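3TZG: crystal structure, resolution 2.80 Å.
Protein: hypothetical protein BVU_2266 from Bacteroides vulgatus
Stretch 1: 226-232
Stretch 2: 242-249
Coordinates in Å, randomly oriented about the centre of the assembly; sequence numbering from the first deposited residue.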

# COMPACT_ATOMS: atom_id res chain seq x y z
N GLU A 226 8.05 17.65 -12.59
CA GLU A 226 7.67 17.46 -11.18
C GLU A 226 6.82 16.17 -10.93
O GLU A 226 6.68 15.75 -9.78
CB GLU A 226 6.88 18.70 -10.68
CG GLU A 226 6.77 18.91 -9.17
CD GLU A 226 6.22 20.27 -8.78
OE1 GLU A 226 5.31 20.32 -7.91
OE2 GLU A 226 6.64 21.29 -9.38
N ASN A 227 6.32 15.52 -11.97
CA ASN A 227 5.49 14.34 -11.82
C ASN A 227 6.28 13.04 -12.00
O ASN A 227 6.89 12.85 -13.05
CB ASN A 227 4.36 14.36 -12.85
CG ASN A 227 3.42 15.52 -12.75
OD1 ASN A 227 3.10 16.15 -13.75
ND2 ASN A 227 2.97 15.82 -11.56
N PRO A 228 6.22 12.08 -11.06
CA PRO A 228 6.96 10.83 -11.28
C PRO A 228 6.32 9.98 -12.38
O PRO A 228 5.17 9.52 -12.23
CB PRO A 228 6.90 10.14 -9.92
CG PRO A 228 6.42 11.13 -8.98
CD PRO A 228 5.57 12.08 -9.74
N VAL A 229 7.05 9.78 -13.48
CA VAL A 229 6.54 9.02 -14.63
C VAL A 229 7.12 7.60 -14.61
O VAL A 229 6.66 6.75 -15.38
CB VAL A 229 6.76 9.72 -15.99
CG1 VAL A 229 5.81 10.89 -16.12
CG2 VAL A 229 8.20 10.17 -16.19
N ARG A 230 8.09 7.33 -13.71
CA ARG A 230 8.63 5.99 -13.51
C ARG A 230 9.14 5.83 -12.08
O ARG A 230 9.95 6.64 -11.61
CB ARG A 230 9.74 5.64 -14.51
CG ARG A 230 10.12 4.17 -14.40
CD ARG A 230 11.51 3.88 -14.82
NE ARG A 230 11.63 3.63 -16.25
CZ ARG A 230 12.80 3.42 -16.86
NH1 ARG A 230 13.95 3.48 -16.17
NH2 ARG A 230 12.83 3.22 -18.18
N ILE A 231 8.69 4.76 -11.41
CA ILE A 231 9.12 4.38 -10.06
C ILE A 231 9.83 3.03 -10.16
O ILE A 231 9.25 2.09 -10.68
CB ILE A 231 7.95 4.34 -9.04
CG1 ILE A 231 7.16 5.69 -9.01
CG2 ILE A 231 8.49 3.97 -7.65
CD1 ILE A 231 5.95 5.72 -8.13
N GLU A 232 11.08 2.96 -9.69
CA GLU A 232 11.88 1.73 -9.73
C GLU A 232 12.48 1.42 -8.39
O GLU A 232 12.85 2.33 -7.66
CB GLU A 232 13.02 1.82 -10.74
CG GLU A 232 12.62 1.56 -12.17
CD GLU A 232 13.78 1.63 -13.14
OE1 GLU A 232 14.75 2.37 -12.88
OE2 GLU A 232 13.69 0.96 -14.20
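Stretch 2 (242-249) SRIDLSYN

Antiparallel β-pairing fixes the backbone by a short, repetitive code and leaves the side chains to give each face of the sheet its character. The segment 242–249 of this Bacteroides vulgatus protein, laid against 226–232, is a compact example. Residues 242–247 form an extended strand that runs at 169° to strand 230–232, with the two axes approaching to 4.7 Å, so the chains are nearly perfectly antiparallel.

Ser242 enters the pairing through its backbone: its O lies 3.3 Å from Glu232 CA, a CA-H...O contact of the kind that fills the space between true hydrogen bonds. Arg243 then faces Glu232 as a non-hydrogen-bonded pair, the CA atoms 4.5 Å apart, and Arg243 CA approaches Ile231 O at 3.3 Å. Its extended side chain (chi1 to chi3 all t) shares a face with Arg230, Glu232 and Asp245. Here two like charges meet, Arg230 NH2 and Arg243 NH2 being 3.1 Å apart with no hydrogen bond possible between two donors. Acidic neighbours balance the charge: Arg230 NH1 lies 3.2 Å from Glu232 OE2 in a salt bridge of charges only, while Arg243 NE makes a weak hydrogen bond of 3.4 Å to Asp245 OD2 within a salt bridge.

Ile244 is the hydrogen-bonded partner of Ile231. Ile231 N donates to Ile244 O and Ile244 N donates to Ile231 O, each at 2.8 Å and almost linear, closing the small ring typical of antiparallel sheets. The CA atoms stand 5.1 Å apart, wider than in the flanking pairs, and both side chains lie on the face opposite the charged cluster, with CB of Ile231 4.5 Å from CB of Ile244. At Asp245 the pattern alternates again: it pairs with Arg230 without hydrogen bonds, CA to CA 4.5 Å, and its OD1 reaches Arg230 NE at 3.8 Å in a long salt bridge near the guanidinium plane.

Leu246 N donates to Val229 O at 3.0 Å, continuing the ladder to the corner where stretch 1 turns. Leu246 CD1 packs 3.9 Å from Ile231 CD1, adding to the apolar side. Ser247 points away and makes no contact.

Beyond the strand, Tyr248 turns its side chain toward stretch 1 and has the largest covered area of any residue here. Tyr248 OH donates to Pro228 O at 2.8 Å, at the ring edge, while Asn227 CB sits over one face, 3.7 Å from the ring centroid, in a CH-pi contact. Asn249 is out of reach.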

# COMPACT_ATOMS: atom_id res chain seq x y z
N SER A 242 11.19 -3.93 -8.97
CA SER A 242 9.88 -3.45 -9.43
C SER A 242 10.03 -2.20 -10.29
O SER A 242 10.91 -1.37 -10.06
CB SER A 242 8.94 -3.16 -8.27
OG SER A 242 9.24 -1.92 -7.66
N ARG A 243 9.14 -2.07 -11.27
CA ARG A 243 9.08 -0.91 -12.15
C ARG A 243 7.60 -0.56 -12.41
O ARG A 243 6.85 -1.38 -12.96
CB ARG A 243 9.86 -1.15 -13.45
CG ARG A 243 9.86 0.03 -14.40
CD ARG A 243 10.52 -0.41 -15.67
NE ARG A 243 10.24 0.46 -16.80
CZ ARG A 243 10.89 0.38 -17.95
NH1 ARG A 243 11.88 -0.49 -18.11
NH2 ARG A 243 10.59 1.21 -18.94
N ILE A 244 7.19 0.64 -12.01
CA ILE A 244 5.85 1.16 -12.24
C ILE A 244 5.98 2.38 -13.13
O ILE A 244 6.74 3.29 -12.81
CB ILE A 244 5.10 1.47 -10.92
CG1 ILE A 244 4.75 0.16 -10.18
CG2 ILE A 244 3.84 2.32 -11.15
CD1 ILE A 244 5.61 -0.08 -8.98
N ASP A 245 5.29 2.37 -14.27
CA ASP A 245 5.28 3.50 -15.20
C ASP A 245 3.95 4.24 -15.04
O ASP A 245 2.92 3.58 -14.91
CB ASP A 245 5.54 3.03 -16.64
CG ASP A 245 6.99 2.66 -16.96
OD1 ASP A 245 7.89 3.39 -16.53
OD2 ASP A 245 7.20 1.71 -17.74
N LEU A 246 3.97 5.57 -14.97
CA LEU A 246 2.75 6.35 -14.76
C LEU A 246 2.57 7.44 -15.81
O LEU A 246 3.54 8.07 -16.26
CB LEU A 246 2.74 7.02 -13.36
CG LEU A 246 2.85 6.10 -12.15
CD1 LEU A 246 4.27 6.07 -11.64
CD2 LEU A 246 1.99 6.60 -11.05
N SER A 247 1.30 7.68 -16.19
CA SER A 247 0.94 8.70 -17.18
C SER A 247 -0.03 9.68 -16.55
O SER A 247 -0.86 9.30 -15.73
CB SER A 247 0.34 8.06 -18.42
OG SER A 247 -0.06 9.03 -19.36
N TYR A 248 0.08 10.95 -16.97
CA TYR A 248 -0.76 12.04 -16.47
C TYR A 248 -1.54 12.69 -17.63
O TYR A 248 -2.22 13.70 -17.42
CB TYR A 248 0.12 13.08 -15.75
CG TYR A 248 0.88 12.52 -14.57
CD1 TYR A 248 2.09 11.85 -14.74
CD2 TYR A 248 0.40 12.67 -13.26
CE1 TYR A 248 2.77 11.29 -13.67
CE2 TYR A 248 1.09 12.14 -12.17
CZ TYR A 248 2.27 11.46 -12.38
OH TYR A 248 2.97 10.97 -11.32
N ASN A 249 -1.49 12.06 -18.83
CA ASN A 249 -2.16 12.53 -20.05
C ASN A 249 -3.64 12.16 -20.07
O ASN A 249 -3.96 10.99 -19.85
CB ASN A 249 -1.48 11.94 -21.32
CG ASN A 249 -2.13 12.36 -22.63
OD1 ASN A 249 -2.85 11.58 -23.26
ND2 ASN A 249 -1.94 13.60 -23.04